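Local coordinates for NOL1/NOP2/sun family protein (Enterococcus faecium, PDB 3M4X) that probably methylates cytosines of ribosomal RNA as a member of the NOL1/NOP2/sun (RsmF-like) family, using a Rossmann-type methyltransferase domain alongside a PUA-like RNA-binding domain, at residues A[94-99]-A[295-300]; A[264-269]-A[281-286]; A[371-376]-A[383-388]. All blocks are in the same frame, centred on the assembly; numbering follows the deposited sequence.

Contact 1 (A[94-99]-A[295-300]); sequences AMIVGT and HFVAKL
The imidazole of His-295 takes Ala-94 over one face: the CA of Ala-94 stands 3.9 Å from the centroid of the His-295 ring, 29° off its normal, a CH-pi contact. The closest approach is CA of Ala-94 to CE1 of His-295, 3.5 Å; alanine suits the place because a single methyl lets the ring lie close to the backbone. Val-97 meets the same ring obliquely, its CG2 3.7 Å from CD2 of His-295, the two side chains crossing at about a right angle. Val-97 CG2, anti to its carbonyl carbon, also meets CG2 of Val-297 at 3.6 Å. Ile-96 brings its CG2 branch to that same methyl; the Ile-96 CG2 to Val-297 CG2 distance of 3.5 Å is tighter than usual. These three branched residues thus bring their methyls together between helix and strand, where the axes of 95-99 and 295-300 run nearly parallel, 7° apart, against the central sheet of the Rossmann-type methyltransferase domain. Lys-119 of helix 118-127 touches Ala-94, Val-97 and His-295. ND1 of His-295 is hydrogen-bonded to Ser-93 OG, which helps fix the ring's rotation, whereas its buried NE2 has no partner in the model. Such an apolar setting would probably favour a neutral imidazole.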
loop_
_atom_site.group_PDB
_atom_site.type_symbol
_atom_site.label_atom_id
_atom_site.label_comp_id
_atom_site.label_asym_id
_atom_site.label_seq_id
_atom_site.Cartn_x
_atom_site.Cartn_y
_atom_site.Cartn_z
ATOM N N ALA A 94 11.201 1.353 5.783
ATOM C CA ALA A 94 10.362 1.198 4.595
ATOM C C ALA A 94 9.324 2.330 4.492
ATOM O O ALA A 94 8.923 2.727 3.398
ATOM C CB ALA A 94 9.680 -0.166 4.597
HETATM N N MSE A 95 8.909 2.863 5.637
HETATM C CA MSE A 95 7.921 3.943 5.646
HETATM C C MSE A 95 8.434 5.196 4.950
HETATM O O MSE A 95 7.650 6.075 4.583
HETATM C CB MSE A 95 7.520 4.298 7.068
HETATM C CG MSE A 95 6.859 3.174 7.844
HETATM SE SE MSE A 95 6.311 3.884 9.588
HETATM C CE MSE A 95 5.814 2.203 10.459
ATOM N N ILE A 96 9.750 5.288 4.786
ATOM C CA ILE A 96 10.349 6.484 4.200
ATOM C C ILE A 96 9.887 6.653 2.757
ATOM O O ILE A 96 9.758 7.764 2.258
ATOM C CB ILE A 96 11.894 6.435 4.236
ATOM C CG1 ILE A 96 12.481 7.816 3.953
ATOM C CG2 ILE A 96 12.434 5.426 3.220
ATOM C CD1 ILE A 96 11.999 8.871 4.888
ATOM N N VAL A 97 9.626 5.535 2.097
ATOM C CA VAL A 97 9.326 5.553 0.678
ATOM C C VAL A 97 7.987 6.240 0.425
ATOM O O VAL A 97 7.906 7.187 -0.360
ATOM C CB VAL A 97 9.330 4.122 0.119
ATOM C CG1 VAL A 97 8.933 4.117 -1.328
ATOM C CG2 VAL A 97 10.708 3.508 0.310
ATOM N N GLY A 98 6.948 5.779 1.121
ATOM C CA GLY A 98 5.634 6.389 1.033
ATOM C C GLY A 98 5.642 7.836 1.462
ATOM O O GLY A 98 4.940 8.678 0.903
ATOM N N THR A 99 6.456 8.149 2.453
ATOM C CA THR A 99 6.527 9.526 2.916
ATOM C C THR A 99 7.178 10.426 1.862
ATOM O O THR A 99 6.683 11.515 1.579
ATOM C CB THR A 99 7.248 9.612 4.259
ATOM O OG1 THR A 99 6.464 8.923 5.240
ATOM C CG2 THR A 99 7.437 11.062 4.683
ATOM N N HIS A 295 17.500 1.433 3.606
ATOM C CA HIS A 295 16.741 1.807 2.428
ATOM C C HIS A 295 17.472 2.886 1.645
ATOM O O HIS A 295 18.283 3.646 2.189
ATOM C CB HIS A 295 15.342 2.291 2.828
ATOM C CG HIS A 295 14.243 1.345 2.445
ATOM N ND1 HIS A 295 13.821 0.317 3.268
ATOM C CD2 HIS A 295 13.489 1.257 1.324
ATOM C CE1 HIS A 295 12.855 -0.357 2.670
ATOM N NE2 HIS A 295 12.631 0.196 1.489
ATOM N N PHE A 296 17.190 2.927 0.353
ATOM C CA PHE A 296 17.594 4.026 -0.500
ATOM C C PHE A 296 16.327 4.589 -1.146
ATOM O O PHE A 296 15.488 3.826 -1.609
ATOM C CB PHE A 296 18.552 3.505 -1.579
ATOM C CG PHE A 296 18.962 4.534 -2.576
ATOM C CD1 PHE A 296 19.959 5.457 -2.272
ATOM C CD2 PHE A 296 18.378 4.566 -3.839
ATOM C CE1 PHE A 296 20.358 6.405 -3.206
ATOM C CE2 PHE A 296 18.769 5.510 -4.781
ATOM C CZ PHE A 296 19.756 6.427 -4.464
ATOM N N VAL A 297 16.182 5.910 -1.161
ATOM C CA VAL A 297 15.066 6.546 -1.851
ATOM C C VAL A 297 15.480 7.781 -2.627
ATOM O O VAL A 297 16.315 8.553 -2.174
ATOM C CB VAL A 297 13.927 6.976 -0.896
ATOM C CG1 VAL A 297 12.739 7.477 -1.715
ATOM C CG2 VAL A 297 13.493 5.823 -0.063
ATOM N N ALA A 298 14.862 7.977 -3.790
ATOM C CA ALA A 298 15.108 9.156 -4.605
ATOM C C ALA A 298 13.800 9.668 -5.213
ATOM O O ALA A 298 12.916 8.880 -5.580
ATOM C CB ALA A 298 16.132 8.830 -5.703
ATOM N N LYS A 299 13.656 10.985 -5.296
ATOM C CA LYS A 299 12.496 11.578 -5.969
ATOM C C LYS A 299 12.951 12.396 -7.176
ATOM O O LYS A 299 13.838 13.229 -7.058
ATOM C CB LYS A 299 11.688 12.465 -5.020
ATOM C CG LYS A 299 10.472 13.103 -5.674
ATOM C CD LYS A 299 9.546 13.767 -4.647
ATOM C CE LYS A 299 10.230 14.954 -3.999
ATOM N NZ LYS A 299 9.312 15.801 -3.190
ATOM N N LEU A 300 12.336 12.160 -8.329
ATOM C CA LEU A 300 12.701 12.871 -9.553
ATOM C C LEU A 300 11.482 13.447 -10.241
ATOM O O LEU A 300 10.380 12.930 -10.091
ATOM C CB LEU A 300 13.422 11.926 -10.527
ATOM C CG LEU A 300 14.692 11.306 -9.933
ATOM C CD1 LEU A 300 14.437 9.856 -9.504
ATOM C CD2 LEU A 300 15.850 11.399 -10.930
#

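Contact 2 (A[264-269]-A[281-286]); sequences QSVSSG and KTIRIW
Ser-267 and Arg-284 form the hydrogen-bonded pair of a short antiparallel beta pairing between strands 267-268 and 283-285, at the margin of the methyltransferase domain's mixed sheet. The flanking chains splay, with 117° between the end-to-end directions of 266-269 and 282-286. Backbone bonding comes first. Arg-284 N donates to Ser-267 O at 2.9 Å, from above the carbonyl plane, and Gly-269 N donates to Thr-282 O at 2.9 Å, again well out of the plane. Between them Ser-268 faces Ile-283 as a non-hydrogen-bonded pair, its CA making a CA-H...O contact with Thr-282 O at 3.2 Å. Glycine fits at 269 because a CB would run into Thr-282 OG1. That hydroxyl is hydrogen-bonded to Leu-279 O.

Apolar contact is slight. Val-266 reaches CG2 to CG2 of Ile-283 at 4.0 Å, crossing it obliquely, and its CG1 lies near CG1 of Ile-285. These branched side chains suit extended backbone.

The polar side chains gather on the face shared by Ser-267 and Arg-284. Arg-284 runs extended from CG to NE, carrying CD past Ser-268 O, so that its aliphatic part packs on strand 267-268 while its charged end goes on to Glu-243 in a salt bridge. Small Ser-267 lets the Trp-286 indole come close: its OG lies at the ring edge, in plane, 3.4 Å from CD1 of Trp-286, and is hydrogen-bonded to Asp-290 OD2, which also accepts from Trp-286 N.

Water completes the join. One molecule, in the plane of the indole at its edge, accepts from Trp-286 NE1 at 3.0 Å and donates to Ser-268 O at 2.8 Å.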
loop_
_atom_site.group_PDB
_atom_site.type_symbol
_atom_site.label_atom_id
_atom_site.label_comp_id
_atom_site.label_asym_id
_atom_site.label_seq_id
_atom_site.Cartn_x
_atom_site.Cartn_y
_atom_site.Cartn_z
ATOM N N GLN A 264 12.891 14.387 10.272
ATOM C CA GLN A 264 13.920 13.460 10.712
ATOM C C GLN A 264 15.162 13.554 9.819
ATOM O O GLN A 264 15.081 13.378 8.601
ATOM C CB GLN A 264 13.361 12.034 10.711
ATOM C CG GLN A 264 14.324 10.981 11.233
ATOM C CD GLN A 264 14.627 11.139 12.709
ATOM O OE1 GLN A 264 13.893 11.809 13.441
ATOM N NE2 GLN A 264 15.714 10.518 13.158
ATOM N N SER A 265 16.313 13.844 10.416
ATOM C CA SER A 265 17.553 13.869 9.648
ATOM C C SER A 265 17.953 12.453 9.269
ATOM O O SER A 265 17.638 11.492 9.977
ATOM C CB SER A 265 18.675 14.550 10.426
ATOM O OG SER A 265 18.630 15.950 10.240
ATOM N N VAL A 266 18.640 12.325 8.144
ATOM C CA VAL A 266 18.982 11.018 7.614
ATOM C C VAL A 266 20.277 11.119 6.870
ATOM O O VAL A 266 20.775 12.217 6.628
ATOM C CB VAL A 266 17.907 10.509 6.628
ATOM C CG1 VAL A 266 16.783 9.822 7.368
ATOM C CG2 VAL A 266 17.380 11.659 5.765
ATOM N N SER A 267 20.824 9.968 6.500
ATOM C CA SER A 267 21.987 9.924 5.625
ATOM C C SER A 267 21.566 10.222 4.182
ATOM O O SER A 267 20.377 10.227 3.849
ATOM C CB SER A 267 22.672 8.563 5.707
ATOM O OG SER A 267 23.062 8.278 7.038
ATOM N N SER A 268 22.548 10.453 3.327
ATOM C CA SER A 268 22.270 10.902 1.979
ATOM C C SER A 268 22.992 10.026 0.971
ATOM O O SER A 268 23.934 9.324 1.319
ATOM C CB SER A 268 22.725 12.347 1.835
ATOM O OG SER A 268 24.011 12.390 1.254
ATOM N N GLY A 269 22.545 10.044 -0.280
ATOM C CA GLY A 269 23.288 9.386 -1.338
ATOM C C GLY A 269 24.683 9.998 -1.439
ATOM O O GLY A 269 24.895 11.146 -1.046
ATOM N N LYS A 281 20.896 14.769 -2.614
ATOM C CA LYS A 281 19.463 14.979 -2.397
ATOM C C LYS A 281 18.717 13.667 -2.270
ATOM O O LYS A 281 17.547 13.652 -1.908
ATOM C CB LYS A 281 18.847 15.766 -3.554
ATOM C CG LYS A 281 19.338 17.190 -3.696
ATOM C CD LYS A 281 18.782 17.801 -4.982
ATOM C CE LYS A 281 19.624 18.981 -5.434
ATOM N NZ LYS A 281 19.341 19.334 -6.850
ATOM N N THR A 282 19.378 12.568 -2.613
ATOM C CA THR A 282 18.802 11.254 -2.378
ATOM C C THR A 282 19.092 10.818 -0.932
ATOM O O THR A 282 19.978 11.365 -0.271
ATOM C CB THR A 282 19.293 10.221 -3.412
ATOM O OG1 THR A 282 20.670 9.901 -3.176
ATOM C CG2 THR A 282 19.137 10.785 -4.846
ATOM N N ILE A 283 18.329 9.847 -0.444
ATOM C CA ILE A 283 18.319 9.508 0.977
ATOM C C ILE A 283 18.819 8.104 1.218
ATOM O O ILE A 283 18.364 7.159 0.579
ATOM C CB ILE A 283 16.896 9.539 1.547
ATOM C CG1 ILE A 283 16.356 10.966 1.625
ATOM C CG2 ILE A 283 16.844 8.853 2.909
ATOM C CD1 ILE A 283 14.898 11.006 2.094
ATOM N N ARG A 284 19.743 7.974 2.157
ATOM C CA ARG A 284 20.181 6.663 2.600
ATOM C C ARG A 284 19.812 6.439 4.053
ATOM O O ARG A 284 19.876 7.346 4.876
ATOM C CB ARG A 284 21.689 6.472 2.396
ATOM C CG ARG A 284 22.048 5.933 1.015
ATOM C CD ARG A 284 23.560 5.845 0.830
ATOM N NE ARG A 284 23.931 5.217 -0.435
ATOM C CZ ARG A 284 24.053 3.902 -0.623
ATOM N NH1 ARG A 284 23.838 3.049 0.375
ATOM N NH2 ARG A 284 24.392 3.439 -1.818
ATOM N N ILE A 285 19.423 5.214 4.359
ATOM C CA ILE A 285 19.202 4.830 5.737
ATOM C C ILE A 285 20.165 3.694 6.068
ATOM O O ILE A 285 20.102 2.619 5.471
ATOM C CB ILE A 285 17.722 4.445 5.981
ATOM C CG1 ILE A 285 16.838 5.680 5.800
ATOM C CG2 ILE A 285 17.537 3.872 7.381
ATOM C CD1 ILE A 285 15.379 5.406 5.889
ATOM N N TRP A 286 21.087 3.967 6.985
ATOM C CA TRP A 286 22.091 2.992 7.404
ATOM C C TRP A 286 21.728 2.482 8.801
ATOM O O TRP A 286 21.400 3.277 9.684
ATOM C CB TRP A 286 23.478 3.632 7.459
ATOM C CG TRP A 286 24.095 4.082 6.134
ATOM C CD1 TRP A 286 24.178 5.364 5.659
ATOM C CD2 TRP A 286 24.768 3.255 5.168
ATOM N NE1 TRP A 286 24.834 5.381 4.448
ATOM C CE2 TRP A 286 25.211 4.102 4.128
ATOM C CE3 TRP A 286 25.035 1.885 5.079
ATOM C CZ2 TRP A 286 25.898 3.619 3.010
ATOM C CZ3 TRP A 286 25.714 1.407 3.968
ATOM C CH2 TRP A 286 26.142 2.273 2.948
HETATM O O HOH W 1 25.599 7.928 3.107
#

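Contact 3 (A[371-376]-A[383-388]); sequences GLHLGD and EPSYAL
Ser-385 and His-373 meet closely: CB of Ser-385 sits over one face of the imidazole, offset toward its rim and 3.9 Å from the ring centroid, a CH-pi contact. The hydroxyl of the same serine probably donates to His-373 O, in a modelled bond too short for its length to be relied on. Ser-385 N donates to Leu-374 O at 2.9 Å, from above the carbonyl plane.

Around this centre, Ala-387 brings its CB to 4.0 Å from CB of His-373, its small methyl suiting the close approach of helix and strand. Leu-372 CD2 and Leu-374 CD2 both pack on CD1 of Leu-388, each at 4.2 Å; the side chains of Leu-372 and Leu-388 cross at about a right angle.

Strand 372-378, which carries Leu-372, His-373 and Leu-374, pairs with 381-384 in a beta hairpin; helix 386-390 follows directly after the second arm. Asp-376 and Glu-383 exchange two backbone hydrogen bonds, N of each to O of the other, both 2.7 Å. Next to them Gly-375 faces Pro-384, where a CB would collide with Glu-383 O. Farther out, Trp-353 and His-351 rings meet that of His-373, and ND1 of His-351 is hydrogen-bonded to Asp-376 OD1, while Trp-330 and Phe-333 of helix 324-336 touch Leu-374 and Leu-388 respectively.

Ser-385 is the N-cap of helix 386-390: its OG accepts from Leu-388 N at 3.1 Å, satisfying an amide of the first turn. With Ser-385 N held by Leu-374 O, one residue joins the helix start to the hairpin.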
loop_
_atom_site.group_PDB
_atom_site.type_symbol
_atom_site.label_atom_id
_atom_site.label_comp_id
_atom_site.label_asym_id
_atom_site.label_seq_id
_atom_site.Cartn_x
_atom_site.Cartn_y
_atom_site.Cartn_z
ATOM N N GLY A 371 -11.802 -0.694 -8.090
ATOM C CA GLY A 371 -12.449 0.342 -7.299
ATOM C C GLY A 371 -13.075 -0.197 -6.019
ATOM O O GLY A 371 -12.490 -1.030 -5.324
ATOM N N LEU A 372 -14.270 0.279 -5.696
ATOM C CA LEU A 372 -14.927 -0.163 -4.478
ATOM C C LEU A 372 -15.939 -1.249 -4.787
ATOM O O LEU A 372 -16.888 -1.041 -5.549
ATOM C CB LEU A 372 -15.597 1.005 -3.742
ATOM C CG LEU A 372 -16.295 0.634 -2.417
ATOM C CD1 LEU A 372 -15.283 0.143 -1.367
ATOM C CD2 LEU A 372 -17.146 1.795 -1.866
ATOM N N HIS A 373 -15.722 -2.414 -4.191
ATOM C CA HIS A 373 -16.669 -3.513 -4.272
ATOM C C HIS A 373 -17.869 -3.222 -3.362
ATOM O O HIS A 373 -17.743 -3.229 -2.137
ATOM C CB HIS A 373 -15.972 -4.804 -3.840
ATOM C CG HIS A 373 -16.862 -6.000 -3.841
ATOM N ND1 HIS A 373 -17.907 -6.150 -4.729
ATOM C CD2 HIS A 373 -16.865 -7.112 -3.069
ATOM C CE1 HIS A 373 -18.515 -7.298 -4.501
ATOM N NE2 HIS A 373 -17.901 -7.901 -3.496
ATOM N N LEU A 374 -19.031 -2.965 -3.959
ATOM C CA LEU A 374 -20.207 -2.542 -3.195
ATOM C C LEU A 374 -20.999 -3.719 -2.625
ATOM O O LEU A 374 -21.545 -3.633 -1.522
ATOM C CB LEU A 374 -21.121 -1.666 -4.056
ATOM C CG LEU A 374 -20.548 -0.306 -4.470
ATOM C CD1 LEU A 374 -21.450 0.380 -5.470
ATOM C CD2 LEU A 374 -20.317 0.593 -3.267
ATOM N N GLY A 375 -21.064 -4.808 -3.386
ATOM C CA GLY A 375 -21.763 -6.004 -2.954
ATOM C C GLY A 375 -22.036 -6.964 -4.102
ATOM O O GLY A 375 -21.573 -6.751 -5.228
ATOM N N ASP A 376 -22.789 -8.024 -3.809
ATOM C CA ASP A 376 -23.092 -9.061 -4.788
ATOM C C ASP A 376 -24.587 -9.255 -4.949
ATOM O O ASP A 376 -25.341 -9.268 -3.972
ATOM C CB ASP A 376 -22.473 -10.400 -4.385
ATOM C CG ASP A 376 -20.966 -10.360 -4.379
ATOM O OD1 ASP A 376 -20.411 -9.536 -5.128
ATOM O OD2 ASP A 376 -20.341 -11.141 -3.632
ATOM N N GLU A 383 -26.584 -8.086 -1.878
ATOM C CA GLU A 383 -25.919 -8.210 -0.592
ATOM C C GLU A 383 -24.710 -7.283 -0.518
ATOM O O GLU A 383 -23.822 -7.355 -1.351
ATOM C CB GLU A 383 -25.512 -9.659 -0.346
ATOM C CG GLU A 383 -26.700 -10.611 -0.315
ATOM C CD GLU A 383 -26.336 -12.003 0.179
ATOM O OE1 GLU A 383 -25.130 -12.345 0.185
ATOM O OE2 GLU A 383 -27.261 -12.754 0.561
ATOM N N PRO A 384 -24.689 -6.396 0.482
ATOM C CA PRO A 384 -23.615 -5.415 0.639
ATOM C C PRO A 384 -22.318 -6.151 0.984
ATOM O O PRO A 384 -22.359 -7.255 1.542
ATOM C CB PRO A 384 -24.068 -4.575 1.844
ATOM C CG PRO A 384 -25.436 -5.078 2.212
ATOM C CD PRO A 384 -25.587 -6.433 1.646
ATOM N N SER A 385 -21.179 -5.540 0.677
ATOM C CA SER A 385 -19.898 -6.223 0.828
ATOM C C SER A 385 -19.118 -5.817 2.074
ATOM O O SER A 385 -19.359 -4.769 2.683
ATOM C CB SER A 385 -19.019 -5.931 -0.376
ATOM O OG SER A 385 -18.696 -4.553 -0.373
ATOM N N TYR A 386 -18.156 -6.669 2.416
ATOM C CA TYR A 386 -17.169 -6.403 3.443
ATOM C C TYR A 386 -16.414 -5.127 3.097
ATOM O O TYR A 386 -16.180 -4.280 3.958
ATOM C CB TYR A 386 -16.220 -7.591 3.500
ATOM C CG TYR A 386 -15.222 -7.597 4.643
ATOM C CD1 TYR A 386 -15.645 -7.567 5.962
ATOM C CD2 TYR A 386 -13.862 -7.697 4.399
ATOM C CE1 TYR A 386 -14.743 -7.601 7.005
ATOM C CE2 TYR A 386 -12.950 -7.738 5.439
ATOM C CZ TYR A 386 -13.398 -7.689 6.741
ATOM O OH TYR A 386 -12.502 -7.725 7.788
ATOM N N ALA A 387 -16.056 -4.972 1.827
ATOM C CA ALA A 387 -15.304 -3.799 1.390
ATOM C C ALA A 387 -16.048 -2.514 1.731
ATOM O O ALA A 387 -15.456 -1.551 2.233
ATOM C CB ALA A 387 -14.998 -3.872 -0.114
ATOM N N LEU A 388 -17.347 -2.493 1.441
ATOM C CA LEU A 388 -18.164 -1.308 1.661
ATOM C C LEU A 388 -18.224 -0.980 3.155
ATOM O O LEU A 388 -18.020 0.170 3.564
ATOM C CB LEU A 388 -19.575 -1.521 1.081
ATOM C CG LEU A 388 -20.608 -0.423 1.350
ATOM C CD1 LEU A 388 -20.081 0.933 0.960
ATOM C CD2 LEU A 388 -21.904 -0.715 0.622
#

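Contacts 1 and 2 reach one sheet, whereas contact 3 stands apart. Strand 295-302 of contact 1 neighbours strand 283-285 of contact 2, His-295 and Val-297 bonding through their backbones to Ile-285 and Ile-283, and the two centres lie about 10 Å apart. Along the chain contact 2 falls wholly between the segments of contact 1, which brings helix 95-101 onto strand 295-302, nearly 200 residues later. Contact 3 follows both, in the first C-terminal domain, on a separate antiparallel sheet; its centre is about 33 Å from that of contact 1 and about 42 Å from that of contact 2, across the chain's centre. The contacts thus sample two parts of a multidomain, probably RNA-modifying protein.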